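PDB 6QXL: pyruvate kinase, which probably catalyses the last step of glycolysis, in which phosphoenolpyruvate and ADP give pyruvate and ATP. Local coordinates for residues Ala171-Ala184 with Asp201-Gly214. Residues are numbered along the deposited sequence; the frame is centred on the assembly and turned at random.
Sequences ALTDKDKADIKLAA and DMEYARRLLTEAGG
Ile180, Leu172 and Leu208 form the centre of an apolar contact between two consecutive outer helices of the TIM barrel, 174-184 and 201-211, which precede and follow strand 190-193. The helix axes approach to 9.1 Å and run in the same general sense, 48° apart. Leu172, in the turn leading into the first helix, meets Leu208 tip to tip, its CD2 3.3 Å from CD1 of Leu208, which lies over one face of the Tyr204 ring, toward its rim; CD2 of Leu172 comes near the same ring. Further along the first helix, Ile180 packs with both branches: its side chain crosses that of Leu208 at about a right angle, CD1 meeting CB of Leu208, while CG2, anti to the backbone N, lies 3.7 Å from CA of Leu209. Lys177, extended beyond CG, skirts this apolar patch: its CG passes Leu208, its chain crosses the Tyr204 side chain at about a right angle, and NZ donates a 3.0 Å hydrogen bond to Tyr204 OH. Near the helices' C-terminal ends, CB of Ala184 rests 3.7 Å from CA of Gly214 and 3.9 Å from CB of Ala212, against a Schellman motif in which Gly213 has positive phi. At the other end, CB of Ala171 lies 3.6 Å from CG of Asp201, whose OD2 is hydrogen-bonded to the backbone N of Arg197. The first helix starts with a Thr173-Asp176 capping box. Beneath the pair, Ala183 and Ala205 touch strand 190-193 and Met202 also reaches strand 217-222; on the first helix's far flank, Leu182 packs against helix 42-58.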
ATOM      1  N   ALA A 171      15.889  40.931  -9.186  1.00 89.46           N
ATOM      2  CA  ALA A 171      14.577  40.460  -8.683  1.00 98.01           C
ATOM      3  C   ALA A 171      13.684  41.657  -8.302  1.00103.45           C
ATOM      4  O   ALA A 171      12.503  41.727  -8.683  1.00117.97           O
ATOM      5  CB  ALA A 171      14.746  39.555  -7.528  1.00 98.32           C
ATOM      6  N   LEU A 172      14.269  42.601  -7.575  1.00101.45           N
ATOM      7  CA  LEU A 172      13.562  43.833  -7.192  1.00102.66           C
ATOM      8  C   LEU A 172      14.041  45.009  -8.021  1.00 95.17           C
ATOM      9  O   LEU A 172      15.207  45.379  -8.003  1.00 76.93           O
ATOM     10  CB  LEU A 172      13.697  44.113  -5.696  1.00102.55           C
ATOM     11  CG  LEU A 172      12.666  43.209  -4.908  1.00104.04           C
ATOM     12  CD1 LEU A 172      12.725  41.682  -5.085  1.00102.67           C
ATOM     13  CD2 LEU A 172      12.621  43.512  -3.448  1.00112.23           C
ATOM     14  N   THR A 173      13.079  45.642  -8.675  1.00 89.80           N
ATOM     15  CA  THR A 173      13.315  46.904  -9.373  1.00 83.75           C
ATOM     16  C   THR A 173      13.022  48.063  -8.437  1.00 82.22           C
ATOM     17  O   THR A 173      12.575  47.867  -7.288  1.00 94.03           O
ATOM     18  CB  THR A 173      12.411  47.006 -10.608  1.00 85.05           C
ATOM     19  OG1 THR A 173      11.021  47.069 -10.228  1.00 80.32           O
ATOM     20  CG2 THR A 173      12.628  45.769 -11.513  1.00 87.33           C
ATOM     21  N   ASP A 174      13.294  49.277  -8.904  1.00 74.49           N
ATOM     22  CA  ASP A 174      12.977  50.462  -8.095  1.00 69.57           C
ATOM     23  C   ASP A 174      11.479  50.658  -7.971  1.00 69.19           C
ATOM     24  O   ASP A 174      10.983  51.005  -6.905  1.00 70.85           O
ATOM     25  CB  ASP A 174      13.665  51.704  -8.657  1.00 71.40           C
ATOM     26  CG  ASP A 174      15.198  51.642  -8.516  1.00 80.61           C
ATOM     27  OD1 ASP A 174      15.742  50.882  -7.679  1.00 77.98           O
ATOM     28  OD2 ASP A 174      15.876  52.363  -9.259  1.00 85.41           O
ATOM     29  N   LYS A 175      10.754  50.390  -9.052  1.00 72.92           N
ATOM     30  CA  LYS A 175       9.296  50.383  -8.988  1.00 68.87           C
ATOM     31  C   LYS A 175       8.810  49.449  -7.866  1.00 70.75           C
ATOM     32  O   LYS A 175       7.958  49.836  -7.069  1.00 67.03           O
ATOM     33  CB  LYS A 175       8.695  49.977 -10.319  1.00 62.45           C
ATOM     34  CG  LYS A 175       7.173  49.995 -10.314  1.00 60.69           C
ATOM     35  CD  LYS A 175       6.636  49.518 -11.670  1.00 61.01           C
ATOM     36  CE  LYS A 175       5.142  49.845 -11.793  1.00 65.13           C
ATOM     37  NZ  LYS A 175       4.364  49.364 -10.622  1.00 65.96           N
ATOM     38  N   ASP A 176       9.367  48.245  -7.806  1.00 70.06           N
ATOM     39  CA  ASP A 176       8.926  47.272  -6.814  1.00 73.56           C
ATOM     40  C   ASP A 176       9.177  47.742  -5.382  1.00 72.11           C
ATOM     41  O   ASP A 176       8.315  47.573  -4.517  1.00 72.96           O
ATOM     42  CB  ASP A 176       9.622  45.917  -7.053  1.00 71.90           C
ATOM     43  CG  ASP A 176       9.190  45.257  -8.366  1.00 76.48           C
ATOM     44  OD1 ASP A 176       8.071  45.610  -8.942  1.00 68.34           O
ATOM     45  OD2 ASP A 176      10.026  44.384  -8.796  1.00 84.30           O
ATOM     46  N   LYS A 177      10.327  48.362  -5.152  1.00 62.56           N
ATOM     47  CA  LYS A 177      10.625  48.924  -3.835  1.00 55.70           C
ATOM     48  C   LYS A 177       9.593  49.965  -3.435  1.00 52.82           C
ATOM     49  O   LYS A 177       9.149  49.985  -2.293  1.00 52.14           O
ATOM     50  CB  LYS A 177      12.045  49.499  -3.817  1.00 57.79           C
ATOM     51  CG  LYS A 177      13.088  48.369  -3.854  1.00 62.74           C
ATOM     52  CD  LYS A 177      14.488  48.879  -4.193  1.00 65.86           C
ATOM     53  CE  LYS A 177      15.491  47.758  -4.029  1.00 68.12           C
ATOM     54  NZ  LYS A 177      16.877  48.180  -4.319  1.00 71.07           N
ATOM     55  N   ALA A 178       9.186  50.797  -4.389  1.00 50.37           N
ATOM     56  CA  ALA A 178       8.118  51.770  -4.144  1.00 52.45           C
ATOM     57  C   ALA A 178       6.791  51.092  -3.877  1.00 55.01           C
ATOM     58  O   ALA A 178       6.061  51.503  -2.977  1.00 61.97           O
ATOM     59  CB  ALA A 178       7.991  52.733  -5.322  1.00 52.16           C
ATOM     60  N   ASP A 179       6.488  50.053  -4.649  1.00 63.52           N
ATOM     61  CA  ASP A 179       5.233  49.317  -4.483  1.00 65.36           C
ATOM     62  C   ASP A 179       5.201  48.530  -3.169  1.00 61.43           C
ATOM     63  O   ASP A 179       4.133  48.367  -2.587  1.00 57.51           O
ATOM     64  CB  ASP A 179       4.986  48.392  -5.666  1.00 72.15           C
ATOM     65  CG  ASP A 179       4.761  49.141  -6.988  1.00 80.31           C
ATOM     66  OD1 ASP A 179       4.167  50.247  -6.947  1.00 85.87           O
ATOM     67  OD2 ASP A 179       5.146  48.577  -8.059  1.00 90.70           O
ATOM     68  N   ILE A 180       6.353  48.061  -2.699  1.00 56.84           N
ATOM     69  CA  ILE A 180       6.410  47.409  -1.395  1.00 60.79           C
ATOM     70  C   ILE A 180       5.951  48.384  -0.306  1.00 62.86           C
ATOM     71  O   ILE A 180       5.160  48.027   0.573  1.00 55.41           O
ATOM     72  CB  ILE A 180       7.808  46.834  -1.092  1.00 61.05           C
ATOM     73  CG1 ILE A 180       8.019  45.556  -1.921  1.00 60.57           C
ATOM     74  CG2 ILE A 180       7.935  46.473   0.368  1.00 64.98           C
ATOM     75  CD1 ILE A 180       9.419  44.963  -1.885  1.00 61.08           C
ATOM     76  N   LYS A 181       6.437  49.613  -0.383  1.00 68.41           N
ATOM     77  CA  LYS A 181       6.023  50.670   0.555  1.00 63.40           C
ATOM     78  C   LYS A 181       4.536  50.957   0.413  1.00 58.90           C
ATOM     79  O   LYS A 181       3.826  51.096   1.401  1.00 61.71           O
ATOM     80  CB  LYS A 181       6.838  51.940   0.365  1.00 61.11           C
ATOM     81  CG  LYS A 181       8.285  51.732   0.819  1.00 68.63           C
ATOM     82  CD  LYS A 181       9.225  52.862   0.469  1.00 75.97           C
ATOM     83  CE  LYS A 181      10.659  52.409   0.696  1.00 81.35           C
ATOM     84  NZ  LYS A 181      11.632  53.492   1.034  1.00 84.41           N
ATOM     85  N   LEU A 182       4.069  51.018  -0.814  1.00 53.99           N
ATOM     86  CA  LEU A 182       2.650  51.225  -1.054  1.00 58.19           C
ATOM     87  C   LEU A 182       1.821  50.097  -0.444  1.00 60.88           C
ATOM     88  O   LEU A 182       0.776  50.347   0.142  1.00 62.48           O
ATOM     89  CB  LEU A 182       2.376  51.352  -2.552  1.00 55.54           C
ATOM     90  CG  LEU A 182       0.916  51.442  -2.949  1.00 56.16           C
ATOM     91  CD1 LEU A 182       0.203  52.581  -2.241  1.00 53.98           C
ATOM     92  CD2 LEU A 182       0.745  51.588  -4.435  1.00 58.37           C
ATOM     93  N   ALA A 183       2.293  48.862  -0.580  1.00 57.61           N
ATOM     94  CA  ALA A 183       1.579  47.714  -0.037  1.00 56.08           C
ATOM     95  C   ALA A 183       1.506  47.787   1.482  1.00 53.67           C
ATOM     96  O   ALA A 183       0.426  47.606   2.068  1.00 48.84           O
ATOM     97  CB  ALA A 183       2.235  46.416  -0.478  1.00 55.07           C
ATOM     98  N   ALA A 184       2.643  48.077   2.108  1.00 52.81           N
ATOM     99  CA  ALA A 184       2.678  48.272   3.558  1.00 52.23           C
ATOM    100  C   ALA A 184       1.721  49.380   4.003  1.00 58.13           C
ATOM    101  O   ALA A 184       0.976  49.214   4.970  1.00 59.93           O
ATOM    102  CB  ALA A 184       4.100  48.568   4.022  1.00 53.18           C
ATOM    103  N   ASP A 201      16.132  36.117  -3.082  1.00 58.79           N
ATOM    104  CA  ASP A 201      15.213  37.096  -3.674  1.00 53.74           C
ATOM    105  C   ASP A 201      14.007  37.321  -2.763  1.00 53.11           C
ATOM    106  O   ASP A 201      13.550  38.468  -2.587  1.00 54.28           O
ATOM    107  CB  ASP A 201      14.769  36.686  -5.057  1.00 52.36           C
ATOM    108  CG  ASP A 201      15.938  36.521  -6.044  1.00 52.02           C
ATOM    109  OD1 ASP A 201      16.995  37.169  -5.798  1.00 49.98           O
ATOM    110  OD2 ASP A 201      15.826  35.817  -7.054  1.00 46.81           O
ATOM    111  N   MET A 202      13.514  36.244  -2.148  1.00 51.14           N
ATOM    112  CA  MET A 202      12.388  36.352  -1.237  1.00 49.77           C
ATOM    113  C   MET A 202      12.779  36.951   0.111  1.00 51.12           C
ATOM    114  O   MET A 202      11.985  37.678   0.712  1.00 44.15           O
ATOM    115  CB  MET A 202      11.732  34.980  -1.003  1.00 49.57           C
ATOM    116  CG  MET A 202      11.044  34.355  -2.212  1.00 51.24           C
ATOM    117  SD  MET A 202       9.871  35.395  -3.078  1.00 47.54           S
ATOM    118  CE  MET A 202       8.611  35.566  -1.807  1.00 46.05           C
ATOM    119  N   GLU A 203      13.979  36.626   0.594  1.00 56.89           N
ATOM    120  CA  GLU A 203      14.461  37.206   1.854  1.00 58.03           C
ATOM    121  C   GLU A 203      14.656  38.717   1.721  1.00 58.52           C
ATOM    122  O   GLU A 203      14.297  39.471   2.628  1.00 67.28           O
ATOM    123  CB  GLU A 203      15.751  36.543   2.296  1.00 60.55           C
ATOM    124  CG  GLU A 203      15.538  35.176   2.911  1.00 66.76           C
ATOM    125  CD  GLU A 203      16.728  34.232   2.719  1.00 71.31           C
ATOM    126  OE1 GLU A 203      17.789  34.621   2.186  1.00 66.13           O
ATOM    127  OE2 GLU A 203      16.605  33.046   3.099  1.00 74.37           O
ATOM    128  N   TYR A 204      15.199  39.146   0.582  1.00 60.25           N
ATOM    129  CA  TYR A 204      15.346  40.562   0.300  1.00 60.11           C
ATOM    130  C   TYR A 204      13.986  41.269   0.324  1.00 51.99           C
ATOM    131  O   TYR A 204      13.817  42.315   0.950  1.00 55.45           O
ATOM    132  CB  TYR A 204      16.047  40.771  -1.049  1.00 63.96           C
ATOM    133  CG  TYR A 204      16.411  42.210  -1.382  1.00 76.28           C
ATOM    134  CD1 TYR A 204      16.574  43.193  -0.382  1.00 84.52           C
ATOM    135  CD2 TYR A 204      16.677  42.582  -2.699  1.00 79.96           C
ATOM    136  CE1 TYR A 204      16.923  44.486  -0.701  1.00 83.79           C
ATOM    137  CE2 TYR A 204      17.043  43.883  -3.022  1.00 76.45           C
ATOM    138  CZ  TYR A 204      17.132  44.834  -2.021  1.00 80.40           C
ATOM    139  OH  TYR A 204      17.531  46.105  -2.296  1.00 87.19           O
ATOM    140  N   ALA A 205      13.005  40.678  -0.345  1.00 50.07           N
ATOM    141  CA  ALA A 205      11.668  41.268  -0.373  1.00 52.55           C
ATOM    142  C   ALA A 205      11.058  41.335   1.025  1.00 52.04           C
ATOM    143  O   ALA A 205      10.386  42.310   1.361  1.00 50.69           O
ATOM    144  CB  ALA A 205      10.777  40.512  -1.316  1.00 53.11           C
ATOM    145  N   ARG A 206      11.329  40.316   1.842  1.00 56.01           N
ATOM    146  CA  ARG A 206      10.821  40.286   3.210  1.00 53.89           C
ATOM    147  C   ARG A 206      11.453  41.387   4.061  1.00 53.90           C
ATOM    148  O   ARG A 206      10.764  42.034   4.852  1.00 53.11           O
ATOM    149  CB  ARG A 206      11.069  38.920   3.853  1.00 56.47           C
ATOM    150  CG  ARG A 206      10.168  38.652   5.064  1.00 54.36           C
ATOM    151  CD  ARG A 206      10.411  37.277   5.644  1.00 51.90           C
ATOM    152  NE  ARG A 206       9.836  36.176   4.856  1.00 51.74           N
ATOM    153  CZ  ARG A 206       8.538  35.837   4.830  1.00 56.74           C
ATOM    154  NH1 ARG A 206       7.634  36.532   5.512  1.00 56.66           N
ATOM    155  NH2 ARG A 206       8.128  34.810   4.113  1.00 59.90           N
ATOM    156  N   ARG A 207      12.757  41.598   3.877  1.00 54.07           N
ATOM    157  CA  ARG A 207      13.474  42.673   4.555  1.00 56.66           C
ATOM    158  C   ARG A 207      12.816  44.010   4.258  1.00 54.59           C
ATOM    159  O   ARG A 207      12.399  44.717   5.175  1.00 57.54           O
ATOM    160  CB  ARG A 207      14.929  42.678   4.087  1.00 61.59           C
ATOM    161  CG  ARG A 207      15.948  43.291   5.005  1.00 72.47           C
ATOM    162  CD  ARG A 207      17.329  42.611   4.909  1.00 82.01           C
ATOM    163  NE  ARG A 207      17.815  42.251   3.564  1.00 87.59           N
ATOM    164  CZ  ARG A 207      18.124  41.005   3.146  1.00 89.65           C
ATOM    165  NH1 ARG A 207      18.070  39.934   3.947  1.00 88.40           N
ATOM    166  NH2 ARG A 207      18.634  40.809   1.937  1.00 88.11           N
ATOM    167  N   LEU A 208      12.662  44.321   2.973  1.00 58.50           N
ATOM    168  CA  LEU A 208      12.071  45.590   2.555  1.00 61.62           C
ATOM    169  C   LEU A 208      10.659  45.760   3.085  1.00 61.08           C
ATOM    170  O   LEU A 208      10.255  46.864   3.456  1.00 66.44           O
ATOM    171  CB  LEU A 208      12.099  45.729   1.046  1.00 64.14           C
ATOM    172  CG  LEU A 208      13.509  45.689   0.409  1.00 64.67           C
ATOM    173  CD1 LEU A 208      13.405  45.674  -1.107  1.00 63.77           C
ATOM    174  CD2 LEU A 208      14.353  46.869   0.913  1.00 66.60           C
ATOM    175  N   LEU A 209       9.898  44.674   3.127  1.00 64.10           N
ATOM    176  CA  LEU A 209       8.523  44.768   3.593  1.00 62.46           C
ATOM    177  C   LEU A 209       8.474  45.052   5.096  1.00 64.36           C
ATOM    178  O   LEU A 209       7.667  45.879   5.545  1.00 53.07           O
ATOM    179  CB  LEU A 209       7.730  43.519   3.233  1.00 56.26           C
ATOM    180  CG  LEU A 209       6.235  43.619   3.610  1.00 59.09           C
ATOM    181  CD1 LEU A 209       5.503  44.535   2.631  1.00 61.75           C
ATOM    182  CD2 LEU A 209       5.541  42.265   3.711  1.00 63.35           C
ATOM    183  N   THR A 210       9.291  44.355   5.869  1.00 73.79           N
ATOM    184  CA  THR A 210       9.334  44.608   7.317  1.00 78.77           C
ATOM    185  C   THR A 210       9.879  46.009   7.610  1.00 74.42           C
ATOM    186  O   THR A 210       9.297  46.739   8.411  1.00 73.90           O
ATOM    187  CB  THR A 210      10.146  43.556   8.081  1.00 78.49           C
ATOM    188  OG1 THR A 210      11.362  43.322   7.423  1.00 84.02           O
ATOM    189  CG2 THR A 210       9.366  42.209   8.108  1.00 70.90           C
ATOM    190  N   GLU A 211      10.956  46.393   6.928  1.00 63.75           N
ATOM    191  CA  GLU A 211      11.491  47.775   7.015  1.00 62.87           C
ATOM    192  C   GLU A 211      10.415  48.835   6.781  1.00 57.36           C
ATOM    193  O   GLU A 211      10.408  49.844   7.439  1.00 63.48           O
ATOM    194  CB  GLU A 211      12.671  47.991   6.057  1.00 65.30           C
ATOM    195  CG  GLU A 211      13.995  47.380   6.575  1.00 72.58           C
ATOM    196  CD  GLU A 211      15.156  47.422   5.572  1.00 83.19           C
ATOM    197  OE1 GLU A 211      16.074  46.572   5.666  1.00 88.11           O
ATOM    198  OE2 GLU A 211      15.117  48.236   4.631  1.00 95.36           O
ATOM    199  N   ALA A 212       9.477  48.581   5.882  1.00 55.50           N
ATOM    200  CA  ALA A 212       8.364  49.511   5.662  1.00 55.59           C
ATOM    201  C   ALA A 212       7.200  49.297   6.612  1.00 60.42           C
ATOM    202  O   ALA A 212       6.161  49.926   6.453  1.00 61.82           O
ATOM    203  CB  ALA A 212       7.874  49.421   4.225  1.00 58.20           C
ATOM    204  N   GLY A 213       7.367  48.441   7.627  1.00 70.98           N
ATOM    205  CA  GLY A 213       6.308  48.162   8.586  1.00 68.96           C
ATOM    206  C   GLY A 213       5.146  47.337   8.073  1.00 68.76           C
ATOM    207  O   GLY A 213       4.057  47.397   8.637  1.00 66.26           O
ATOM    208  N   GLY A 214       5.371  46.552   7.013  1.00 67.06           N
ATOM    209  CA  GLY A 214       4.320  45.728   6.420  1.00 64.79           C
ATOM    210  C   GLY A 214       4.172  44.396   7.146  1.00 62.57           C
ATOM    211  O   GLY A 214       5.158  43.750   7.499  1.00 56.07           O
TER